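Local coordinates for protein iron transport multicopper oxidase FET3 (Saccharomyces cerevisiae, PDB 1ZPU) that oxidises ferrous to ferric iron with four copper ions and molecular oxygen, feeding high-affinity iron uptake through the permease FTR1, and also oxidises cuprous copper, at residues Ser140-Asp145 with Asn169-Asn174; Glu381-Asn386 with Asn446-Phe451. One frame throughout, in Å; residues are numbered along the deposited sequence.

In the fold
From the N terminus the chain builds three plastocyanin-like domains in series, and each contact lies in a different one. Contact 1 is in the second: strand 133-142 runs out into helix 147-154, and the chain then returns as strand 169-172 to close the loop at the sheet's edge. Contact 2 comes much later, in the third domain, where strand 379-386 meets strand 446-452 in the interior of a sheet, enclosing the strands that lie between them in sequence. The two are in series, neither nested nor crossed. The centres of contact 1 and contact 2 are about 31 Å apart, on opposite sides of the molecule's centre.

Contact 1: residues Ser140-Asp145 with Asn169-Asn174; sequences SEWYHD and NLIVNN. With NAG (2-acetamido-2-deoxy-beta-D-glucopyranose), chain G; MAN (alpha-D-mannopyranose), chain H.
Ser140 and Ile171 form a hydrogen-bonded antiparallel pair, Ile171 N reaching Ser140 O at 2.8 Å and Ser140 N bonding to Ile171 O, which takes a second bond from Gln254 NE2. Two residues on, Trp142 N gives a 2.7 Å bond to Asn169 O, while the reverse bond from Asn169 N to Trp142 O is weak. Ser140 OG donates to the carbonyl oxygen of the next residue, Glu141, and also bonds Lys117 NZ. On the other face Glu141 lays only CB near Leu170 CD2; its buried carboxylate leads away to the backbone N-H groups of Gly197, Phe198 and Val199, which would probably offset its charge. On the Ser140 face Ile171 spreads its branches over both neighbours: CG1, between its backbone N and carbonyl carbon (chi1 55°), meets Ser140 CB at 3.8 Å, CG2 meets Trp142 CB at 3.9 Å, and CD1 lies beside the indole. Asn169 suits the sugar side because its amide has both donor and acceptor: ND2 donates to mannose O2 at 3.1 Å, and OD1 lies 2.9 Å from mannose O3. An alanine here would probably leave mannose O2 without its amide donor and the sugar freer to shift. Asn173 carries a glycan through ND2, while OD1 accepts from Ser138 N. Strand 169-172 edges one sheet of the second plastocyanin-like beta-sandwich, beside strand 133-142; Leu170 packs on strand 250-256 of the facing sheet, and Trp142 on strand 22-27.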
ATOM      1  N   SER A 140       7.536  -3.811  10.044  1.00 68.88           N
ATOM      2  CA  SER A 140       8.259  -3.436   8.831  1.00 69.08           C
ATOM      3  C   SER A 140       9.532  -4.247   8.700  1.00 68.96           C
ATOM      4  O   SER A 140       9.930  -4.877   9.659  1.00 69.41           O
ATOM      5  CB  SER A 140       8.596  -1.943   8.857  1.00 69.19           C
ATOM      6  OG  SER A 140       9.316  -1.588   7.699  1.00 69.45           O
ATOM      7  N   GLU A 141      10.154  -4.252   7.522  1.00 68.82           N
ATOM      8  CA  GLU A 141      11.546  -4.716   7.411  1.00 68.94           C
ATOM      9  C   GLU A 141      12.453  -3.489   7.415  1.00 68.94           C
ATOM     10  O   GLU A 141      11.975  -2.371   7.217  1.00 68.92           O
ATOM     11  CB  GLU A 141      11.785  -5.571   6.164  1.00 68.55           C
ATOM     12  CG  GLU A 141      11.886  -4.786   4.843  1.00 69.96           C
ATOM     13  CD  GLU A 141      10.541  -4.270   4.352  1.00 71.33           C
ATOM     14  OE1 GLU A 141       9.769  -5.086   3.774  1.00 69.95           O
ATOM     15  OE2 GLU A 141      10.264  -3.050   4.559  1.00 71.66           O
ATOM     16  N   TRP A 142      13.749  -3.699   7.638  1.00 68.82           N
ATOM     17  CA  TRP A 142      14.695  -2.595   7.679  1.00 68.74           C
ATOM     18  C   TRP A 142      15.973  -2.883   6.850  1.00 68.99           C
ATOM     19  O   TRP A 142      16.549  -3.982   6.923  1.00 69.22           O
ATOM     20  CB  TRP A 142      15.022  -2.270   9.137  1.00 68.47           C
ATOM     21  CG  TRP A 142      15.809  -1.036   9.296  1.00 68.07           C
ATOM     22  CD1 TRP A 142      17.086  -0.928   9.752  1.00 67.90           C
ATOM     23  CD2 TRP A 142      15.380   0.281   8.990  1.00 68.47           C
ATOM     24  NE1 TRP A 142      17.489   0.383   9.754  1.00 67.63           N
ATOM     25  CE2 TRP A 142      16.460   1.150   9.281  1.00 67.40           C
ATOM     26  CE3 TRP A 142      14.195   0.820   8.482  1.00 68.73           C
ATOM     27  CZ2 TRP A 142      16.385   2.518   9.092  1.00 66.23           C
ATOM     28  CZ3 TRP A 142      14.128   2.201   8.293  1.00 68.28           C
ATOM     29  CH2 TRP A 142      15.219   3.024   8.601  1.00 67.22           C
ATOM     30  N   TYR A 143      16.386  -1.898   6.055  1.00 69.03           N
ATOM     31  CA  TYR A 143      17.611  -1.973   5.248  1.00 68.89           C
ATOM     32  C   TYR A 143      18.679  -1.119   5.877  1.00 68.90           C
ATOM     33  O   TYR A 143      18.375  -0.144   6.556  1.00 69.25           O
ATOM     34  CB  TYR A 143      17.364  -1.490   3.810  1.00 68.65           C
ATOM     35  CG  TYR A 143      16.568  -2.455   2.951  1.00 68.09           C
ATOM     36  CD1 TYR A 143      15.186  -2.494   3.021  1.00 68.37           C
ATOM     37  CD2 TYR A 143      17.200  -3.327   2.077  1.00 68.71           C
ATOM     38  CE1 TYR A 143      14.445  -3.370   2.248  1.00 68.40           C
ATOM     39  CE2 TYR A 143      16.466  -4.216   1.290  1.00 69.46           C
ATOM     40  CZ  TYR A 143      15.085  -4.226   1.388  1.00 68.89           C
ATOM     41  OH  TYR A 143      14.331  -5.083   0.623  1.00 69.17           O
ATOM     42  N   HIS A 144      19.932  -1.488   5.649  1.00 69.00           N
ATOM     43  CA  HIS A 144      21.078  -0.733   6.146  1.00 68.92           C
ATOM     44  C   HIS A 144      21.580   0.288   5.152  1.00 69.09           C
ATOM     45  O   HIS A 144      22.370   1.154   5.492  1.00 69.51           O
ATOM     46  CB  HIS A 144      22.198  -1.697   6.475  1.00 68.90           C
ATOM     47  CG  HIS A 144      22.010  -2.378   7.785  1.00 69.42           C
ATOM     48  ND1 HIS A 144      23.048  -2.979   8.469  1.00 69.53           N
ATOM     49  CD2 HIS A 144      20.911  -2.509   8.563  1.00 66.95           C
ATOM     50  CE1 HIS A 144      22.586  -3.472   9.604  1.00 68.22           C
ATOM     51  NE2 HIS A 144      21.295  -3.202   9.681  1.00 68.25           N
ATOM     52  N   ASP A 145      21.144   0.163   3.910  1.00 69.27           N
ATOM     53  CA  ASP A 145      21.466   1.128   2.894  1.00 69.51           C
ATOM     54  C   ASP A 145      20.195   1.843   2.474  1.00 69.35           C
ATOM     55  O   ASP A 145      19.115   1.259   2.488  1.00 69.46           O
ATOM     56  CB  ASP A 145      22.109   0.434   1.694  1.00 70.01           C
ATOM     57  CG  ASP A 145      23.441  -0.238   2.044  1.00 72.01           C
ATOM     58  OD1 ASP A 145      24.525   0.396   1.872  1.00 73.31           O
ATOM     59  OD2 ASP A 145      23.399  -1.407   2.494  1.00 74.15           O
ATOM     60  N   ASN A 169      16.842  -6.787   8.680  1.00 68.80           N
ATOM     61  CA  ASN A 169      16.091  -7.155   9.874  1.00 68.78           C
ATOM     62  C   ASN A 169      14.623  -6.802   9.787  1.00 68.97           C
ATOM     63  O   ASN A 169      14.232  -5.913   9.033  1.00 69.04           O
ATOM     64  CB  ASN A 169      16.659  -6.442  11.108  1.00 68.49           C
ATOM     65  CG  ASN A 169      17.666  -7.284  11.856  1.00 69.27           C
ATOM     66  OD1 ASN A 169      17.405  -8.456  12.212  1.00 69.92           O
ATOM     67  ND2 ASN A 169      18.832  -6.704  12.099  1.00 69.33           N
ATOM     68  N   LEU A 170      13.819  -7.493  10.593  1.00 69.08           N
ATOM     69  CA  LEU A 170      12.447  -7.074  10.864  1.00 69.13           C
ATOM     70  C   LEU A 170      12.412  -6.091  12.034  1.00 68.90           C
ATOM     71  O   LEU A 170      13.131  -6.261  13.020  1.00 69.30           O
ATOM     72  CB  LEU A 170      11.561  -8.293  11.183  1.00 69.45           C
ATOM     73  CG  LEU A 170      11.299  -9.257  10.019  1.00 70.39           C
ATOM     74  CD1 LEU A 170      10.352 -10.372  10.405  1.00 70.24           C
ATOM     75  CD2 LEU A 170      10.748  -8.495   8.825  1.00 71.42           C
ATOM     76  N   ILE A 171      11.567  -5.074  11.930  1.00 68.48           N
ATOM     77  CA  ILE A 171      11.379  -4.115  13.005  1.00 68.08           C
ATOM     78  C   ILE A 171       9.900  -3.937  13.387  1.00 68.35           C
ATOM     79  O   ILE A 171       9.009  -4.255  12.598  1.00 68.50           O
ATOM     80  CB  ILE A 171      12.049  -2.779  12.665  1.00 67.88           C
ATOM     81  CG1 ILE A 171      11.539  -2.247  11.318  1.00 67.52           C
ATOM     82  CG2 ILE A 171      13.550  -2.953  12.634  1.00 66.43           C
ATOM     83  CD1 ILE A 171      11.862  -0.822  11.091  1.00 66.47           C
ATOM     84  N   VAL A 172       9.665  -3.500  14.625  1.00 68.35           N
ATOM     85  CA  VAL A 172       8.340  -3.102  15.128  1.00 68.45           C
ATOM     86  C   VAL A 172       8.460  -1.736  15.761  1.00 68.82           C
ATOM     87  O   VAL A 172       9.408  -1.489  16.518  1.00 68.80           O
ATOM     88  CB  VAL A 172       7.742  -4.040  16.244  1.00 68.60           C
ATOM     89  CG1 VAL A 172       6.572  -4.785  15.736  1.00 68.57           C
ATOM     90  CG2 VAL A 172       8.771  -4.984  16.867  1.00 67.55           C
ATOM     91  N   ASN A 173       7.493  -0.853  15.482  1.00 69.08           N
ATOM     92  CA  ASN A 173       7.520   0.529  16.005  1.00 68.75           C
ATOM     93  C   ASN A 173       8.896   1.138  15.914  1.00 68.70           C
ATOM     94  O   ASN A 173       9.325   1.813  16.817  1.00 69.09           O
ATOM     95  CB  ASN A 173       7.055   0.590  17.455  1.00 67.93           C
ATOM     96  CG  ASN A 173       5.571   0.688  17.574  1.00 67.49           C
ATOM     97  OD1 ASN A 173       4.832   0.339  16.638  1.00 67.17           O
ATOM     98  ND2 ASN A 173       5.114   1.161  18.740  1.00 67.18           N
ATOM     99  N   ASN A 174       9.593   0.861  14.821  1.00 68.87           N
ATOM    100  CA  ASN A 174      10.912   1.415  14.555  1.00 68.69           C
ATOM    101  C   ASN A 174      11.997   1.067  15.583  1.00 68.91           C
ATOM    102  O   ASN A 174      12.914   1.863  15.819  1.00 69.34           O
ATOM    103  CB  ASN A 174      10.828   2.927  14.311  1.00 68.24           C
ATOM    104  CG  ASN A 174       9.932   3.275  13.131  1.00 68.65           C
ATOM    105  OD1 ASN A 174      10.296   3.094  11.975  1.00 69.52           O
ATOM    106  ND2 ASN A 174       8.749   3.771  13.426  1.00 69.24           N
TER
HETATM  107  C1  NAG G   1       3.696   1.445  18.844  1.00 65.65           C
HETATM  108  C2  NAG G   1       3.353   1.410  20.337  1.00 63.91           C
HETATM  109  C3  NAG G   1       1.915   1.858  20.569  1.00 64.45           C
HETATM  110  C4  NAG G   1       1.573   3.174  19.861  1.00 65.85           C
HETATM  111  C5  NAG G   1       2.029   3.099  18.418  1.00 65.41           C
HETATM  112  C6  NAG G   1       1.913   4.492  17.838  1.00 66.89           C
HETATM  113  C7  NAG G   1       4.276  -0.155  21.977  1.00 65.72           C
HETATM  114  C8  NAG G   1       4.194  -1.522  22.620  1.00 64.81           C
HETATM  115  N2  NAG G   1       3.562   0.082  20.877  1.00 63.94           N
HETATM  116  O3  NAG G   1       1.730   2.033  21.947  1.00 64.22           O
HETATM  117  O4  NAG G   1       0.173   3.385  19.778  1.00 68.46           O
HETATM  118  O5  NAG G   1       3.379   2.727  18.351  1.00 65.20           O
HETATM  119  O6  NAG G   1       2.216   4.493  16.465  1.00 68.98           O
HETATM  120  O7  NAG G   1       4.997   0.702  22.482  1.00 68.11           O
HETATM  121  C1  MAN H   5      22.970  -9.441  12.675  1.00 72.21           C
HETATM  122  C2  MAN H   5      21.505  -9.860  12.700  1.00 70.68           C
HETATM  123  C3  MAN H   5      20.962 -10.066  11.292  1.00 71.97           C
HETATM  124  C4  MAN H   5      21.303  -8.866  10.421  1.00 72.60           C
HETATM  125  C5  MAN H   5      22.794  -8.609  10.430  1.00 72.41           C
HETATM  126  C6  MAN H   5      23.099  -7.365   9.618  1.00 72.66           C
HETATM  127  O2  MAN H   5      20.752  -8.842  13.300  1.00 67.50           O
HETATM  128  O3  MAN H   5      19.560 -10.213  11.329  1.00 72.45           O
HETATM  129  O4  MAN H   5      20.880  -9.094   9.105  1.00 73.79           O
HETATM  130  O5  MAN H   5      23.196  -8.382  11.763  1.00 72.85           O
HETATM  131  O6  MAN H   5      24.470  -7.080   9.780  1.00 75.35           O

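Contact 2: residues Glu381-Asn386 with Asn446-Phe451; sequences EIVLNN and NFVIRF
Glu381 and Arg450, a non-hydrogen-bonded pair of the antiparallel backbone, lie side by side and point the same way. Glu381 CG stands anti to the backbone N and the chain stays extended to CD, which sends the acid alongside Arg450. Glu381 OE1 and Arg450 NE form a salt bridge at 2.7 Å. NE meets OE1 nearly along its C-O axis, and OE1 sits somewhat out of the guanidinium plane; the carboxylate and guanidinium planes are 37° apart. Arg450 NH2 adds a weak bond to the same oxygen. Glu381 also crosses Val448 obliquely, its CG 3.6 Å from Val448 CG1, so the methylene part of the acid packs against a compact beta-branched residue.

Strands 379-386 and 446-452 are adjacent in one sheet of the third plastocyanin-like domain, a Greek-key beta-sandwich. Backbone bonds join Ile382 with Ile449 and Leu384 with Phe447 in both directions, and these four side chains share the face turned toward strand 438-441 of the second sheet. Ile382 CB lies 3.6 Å from Ile449 CG1, while Ile382 CD1 approaches the edge of the Phe451 ring. Phe447 chi1 (73°) carries CG toward the Leu384 side. Leu384 CB makes a CH-pi contact over a face of the Phe447 ring, 4.0 Å from its centroid, and Leu384 CD2 lies nearer the rim. The Leu384 side chain is about 6 Å from that of His392, a type 1 copper ligand. On the Glu381 face the amides of Asn385 and Asn446 are steeply inclined; Asn385 bonds to Asp321, Asn446 to His419.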
ATOM      1  N   GLU A 381     -14.520  -4.989 -12.990  1.00 69.16           N
ATOM      2  CA  GLU A 381     -13.877  -6.201 -12.526  1.00 69.45           C
ATOM      3  C   GLU A 381     -12.436  -6.228 -13.021  1.00 69.27           C
ATOM      4  O   GLU A 381     -12.174  -6.067 -14.218  1.00 69.45           O
ATOM      5  CB  GLU A 381     -14.656  -7.424 -13.013  1.00 69.32           C
ATOM      6  CG  GLU A 381     -13.918  -8.747 -12.937  1.00 70.01           C
ATOM      7  CD  GLU A 381     -14.802  -9.930 -13.317  1.00 70.71           C
ATOM      8  OE1 GLU A 381     -15.722 -10.267 -12.534  1.00 72.36           O
ATOM      9  OE2 GLU A 381     -14.580 -10.535 -14.395  1.00 72.72           O
ATOM     10  N   ILE A 382     -11.506  -6.414 -12.087  1.00 69.05           N
ATOM     11  CA  ILE A 382     -10.096  -6.580 -12.418  1.00 68.71           C
ATOM     12  C   ILE A 382      -9.731  -8.053 -12.292  1.00 68.74           C
ATOM     13  O   ILE A 382      -9.876  -8.660 -11.239  1.00 68.89           O
ATOM     14  CB  ILE A 382      -9.176  -5.700 -11.531  1.00 68.41           C
ATOM     15  CG1 ILE A 382      -9.336  -4.233 -11.906  1.00 68.07           C
ATOM     16  CG2 ILE A 382      -7.719  -6.077 -11.708  1.00 67.97           C
ATOM     17  CD1 ILE A 382      -8.809  -3.268 -10.862  1.00 68.55           C
ATOM     18  N   VAL A 383      -9.279  -8.626 -13.391  1.00 68.78           N
ATOM     19  CA  VAL A 383      -8.776  -9.988 -13.401  1.00 68.80           C
ATOM     20  C   VAL A 383      -7.257  -9.915 -13.471  1.00 68.81           C
ATOM     21  O   VAL A 383      -6.691  -9.374 -14.422  1.00 68.82           O
ATOM     22  CB  VAL A 383      -9.318 -10.807 -14.606  1.00 68.72           C
ATOM     23  CG1 VAL A 383      -8.771 -12.230 -14.579  1.00 68.39           C
ATOM     24  CG2 VAL A 383     -10.843 -10.820 -14.613  1.00 68.56           C
ATOM     25  N   LEU A 384      -6.601 -10.454 -12.454  1.00 68.68           N
ATOM     26  CA  LEU A 384      -5.163 -10.422 -12.401  1.00 68.66           C
ATOM     27  C   LEU A 384      -4.609 -11.840 -12.441  1.00 68.80           C
ATOM     28  O   LEU A 384      -4.924 -12.660 -11.580  1.00 68.87           O
ATOM     29  CB  LEU A 384      -4.703  -9.656 -11.157  1.00 68.49           C
ATOM     30  CG  LEU A 384      -3.205  -9.380 -10.993  1.00 68.54           C
ATOM     31  CD1 LEU A 384      -2.985  -7.992 -10.462  1.00 69.43           C
ATOM     32  CD2 LEU A 384      -2.544 -10.392 -10.097  1.00 67.22           C
ATOM     33  N   ASN A 385      -3.797 -12.112 -13.460  1.00 68.84           N
ATOM     34  CA  ASN A 385      -3.149 -13.408 -13.650  1.00 68.86           C
ATOM     35  C   ASN A 385      -1.631 -13.335 -13.416  1.00 69.06           C
ATOM     36  O   ASN A 385      -0.891 -12.802 -14.249  1.00 69.06           O
ATOM     37  CB  ASN A 385      -3.422 -13.928 -15.062  1.00 68.60           C
ATOM     38  CG  ASN A 385      -4.896 -14.038 -15.369  1.00 68.50           C
ATOM     39  OD1 ASN A 385      -5.656 -14.641 -14.613  1.00 68.43           O
ATOM     40  ND2 ASN A 385      -5.311 -13.463 -16.490  1.00 68.45           N
ATOM     41  N   ASN A 386      -1.170 -13.869 -12.285  1.00 69.18           N
ATOM     42  CA  ASN A 386       0.259 -13.904 -11.976  1.00 69.29           C
ATOM     43  C   ASN A 386       1.011 -14.930 -12.805  1.00 69.58           C
ATOM     44  O   ASN A 386       0.803 -16.136 -12.667  1.00 69.77           O
ATOM     45  CB  ASN A 386       0.512 -14.175 -10.493  1.00 69.31           C
ATOM     46  CG  ASN A 386       1.951 -13.882 -10.082  1.00 69.54           C
ATOM     47  OD1 ASN A 386       2.668 -13.165 -10.774  1.00 70.34           O
ATOM     48  ND2 ASN A 386       2.378 -14.443  -8.955  1.00 69.44           N
ATOM     49  N   ASN A 446      -3.996 -16.459  -9.459  1.00 69.15           N
ATOM     50  CA  ASN A 446      -4.872 -15.416  -9.972  1.00 69.05           C
ATOM     51  C   ASN A 446      -5.802 -14.880  -8.907  1.00 69.00           C
ATOM     52  O   ASN A 446      -6.011 -15.520  -7.877  1.00 69.03           O
ATOM     53  CB  ASN A 446      -5.685 -15.925 -11.178  1.00 69.08           C
ATOM     54  CG  ASN A 446      -6.493 -17.181 -10.864  1.00 69.20           C
ATOM     55  OD1 ASN A 446      -7.572 -17.117 -10.273  1.00 69.92           O
ATOM     56  ND2 ASN A 446      -5.980 -18.326 -11.275  1.00 68.72           N
ATOM     57  N   PHE A 447      -6.340 -13.692  -9.151  1.00 68.99           N
ATOM     58  CA  PHE A 447      -7.452 -13.201  -8.359  1.00 68.97           C
ATOM     59  C   PHE A 447      -8.413 -12.367  -9.184  1.00 69.02           C
ATOM     60  O   PHE A 447      -8.084 -11.938 -10.295  1.00 69.02           O
ATOM     61  CB  PHE A 447      -6.999 -12.505  -7.060  1.00 68.90           C
ATOM     62  CG  PHE A 447      -6.374 -11.133  -7.232  1.00 69.29           C
ATOM     63  CD1 PHE A 447      -5.200 -10.818  -6.553  1.00 69.97           C
ATOM     64  CD2 PHE A 447      -6.976 -10.140  -7.994  1.00 69.60           C
ATOM     65  CE1 PHE A 447      -4.616  -9.548  -6.654  1.00 69.98           C
ATOM     66  CE2 PHE A 447      -6.396  -8.877  -8.110  1.00 69.90           C
ATOM     67  CZ  PHE A 447      -5.218  -8.581  -7.431  1.00 69.79           C
ATOM     68  N   VAL A 448      -9.618 -12.182  -8.650  1.00 68.99           N
ATOM     69  CA  VAL A 448     -10.638 -11.368  -9.290  1.00 68.73           C
ATOM     70  C   VAL A 448     -11.281 -10.487  -8.232  1.00 68.81           C
ATOM     71  O   VAL A 448     -11.754 -10.970  -7.197  1.00 68.91           O
ATOM     72  CB  VAL A 448     -11.718 -12.215 -10.005  1.00 68.62           C
ATOM     73  CG1 VAL A 448     -12.679 -11.321 -10.758  1.00 68.58           C
ATOM     74  CG2 VAL A 448     -11.097 -13.188 -10.968  1.00 68.12           C
ATOM     75  N   ILE A 449     -11.273  -9.187  -8.498  1.00 68.78           N
ATOM     76  CA  ILE A 449     -11.887  -8.211  -7.616  1.00 68.76           C
ATOM     77  C   ILE A 449     -12.919  -7.413  -8.380  1.00 68.90           C
ATOM     78  O   ILE A 449     -12.803  -7.247  -9.594  1.00 69.12           O
ATOM     79  CB  ILE A 449     -10.852  -7.253  -6.996  1.00 68.64           C
ATOM     80  CG1 ILE A 449     -10.047  -6.542  -8.091  1.00 68.78           C
ATOM     81  CG2 ILE A 449      -9.940  -8.003  -6.059  1.00 68.12           C
ATOM     82  CD1 ILE A 449      -9.188  -5.392  -7.572  1.00 69.24           C
ATOM     83  N   ARG A 450     -13.932  -6.935  -7.662  1.00 69.05           N
ATOM     84  CA  ARG A 450     -14.986  -6.109  -8.239  1.00 68.96           C
ATOM     85  C   ARG A 450     -15.292  -4.908  -7.362  1.00 69.02           C
ATOM     86  O   ARG A 450     -15.248  -4.994  -6.130  1.00 69.02           O
ATOM     87  CB  ARG A 450     -16.260  -6.924  -8.450  1.00 68.90           C
ATOM     88  CG  ARG A 450     -16.213  -7.811  -9.656  1.00 68.65           C
ATOM     89  CD  ARG A 450     -17.571  -8.380  -9.924  1.00 68.82           C
ATOM     90  NE  ARG A 450     -17.443  -9.687 -10.545  1.00 69.11           N
ATOM     91  CZ  ARG A 450     -18.436 -10.549 -10.704  1.00 69.32           C
ATOM     92  NH1 ARG A 450     -19.660 -10.250 -10.292  1.00 69.68           N
ATOM     93  NH2 ARG A 450     -18.199 -11.716 -11.276  1.00 69.38           N
ATOM     94  N   PHE A 451     -15.604  -3.792  -8.015  1.00 69.00           N
ATOM     95  CA  PHE A 451     -16.000  -2.560  -7.335  1.00 69.01           C
ATOM     96  C   PHE A 451     -16.849  -1.694  -8.257  1.00 69.07           C
ATOM     97  O   PHE A 451     -16.785  -1.841  -9.471  1.00 69.36           O
ATOM     98  CB  PHE A 451     -14.774  -1.778  -6.824  1.00 68.74           C
ATOM     99  CG  PHE A 451     -13.920  -1.181  -7.918  1.00 68.02           C
ATOM    100  CD1 PHE A 451     -14.047   0.158  -8.261  1.00 67.66           C
ATOM    101  CD2 PHE A 451     -12.981  -1.953  -8.589  1.00 66.92           C
ATOM    102  CE1 PHE A 451     -13.259   0.707  -9.257  1.00 67.62           C
ATOM    103  CE2 PHE A 451     -12.186  -1.407  -9.578  1.00 66.65           C
ATOM    104  CZ  PHE A 451     -12.323  -0.078  -9.914  1.00 67.31           C
TER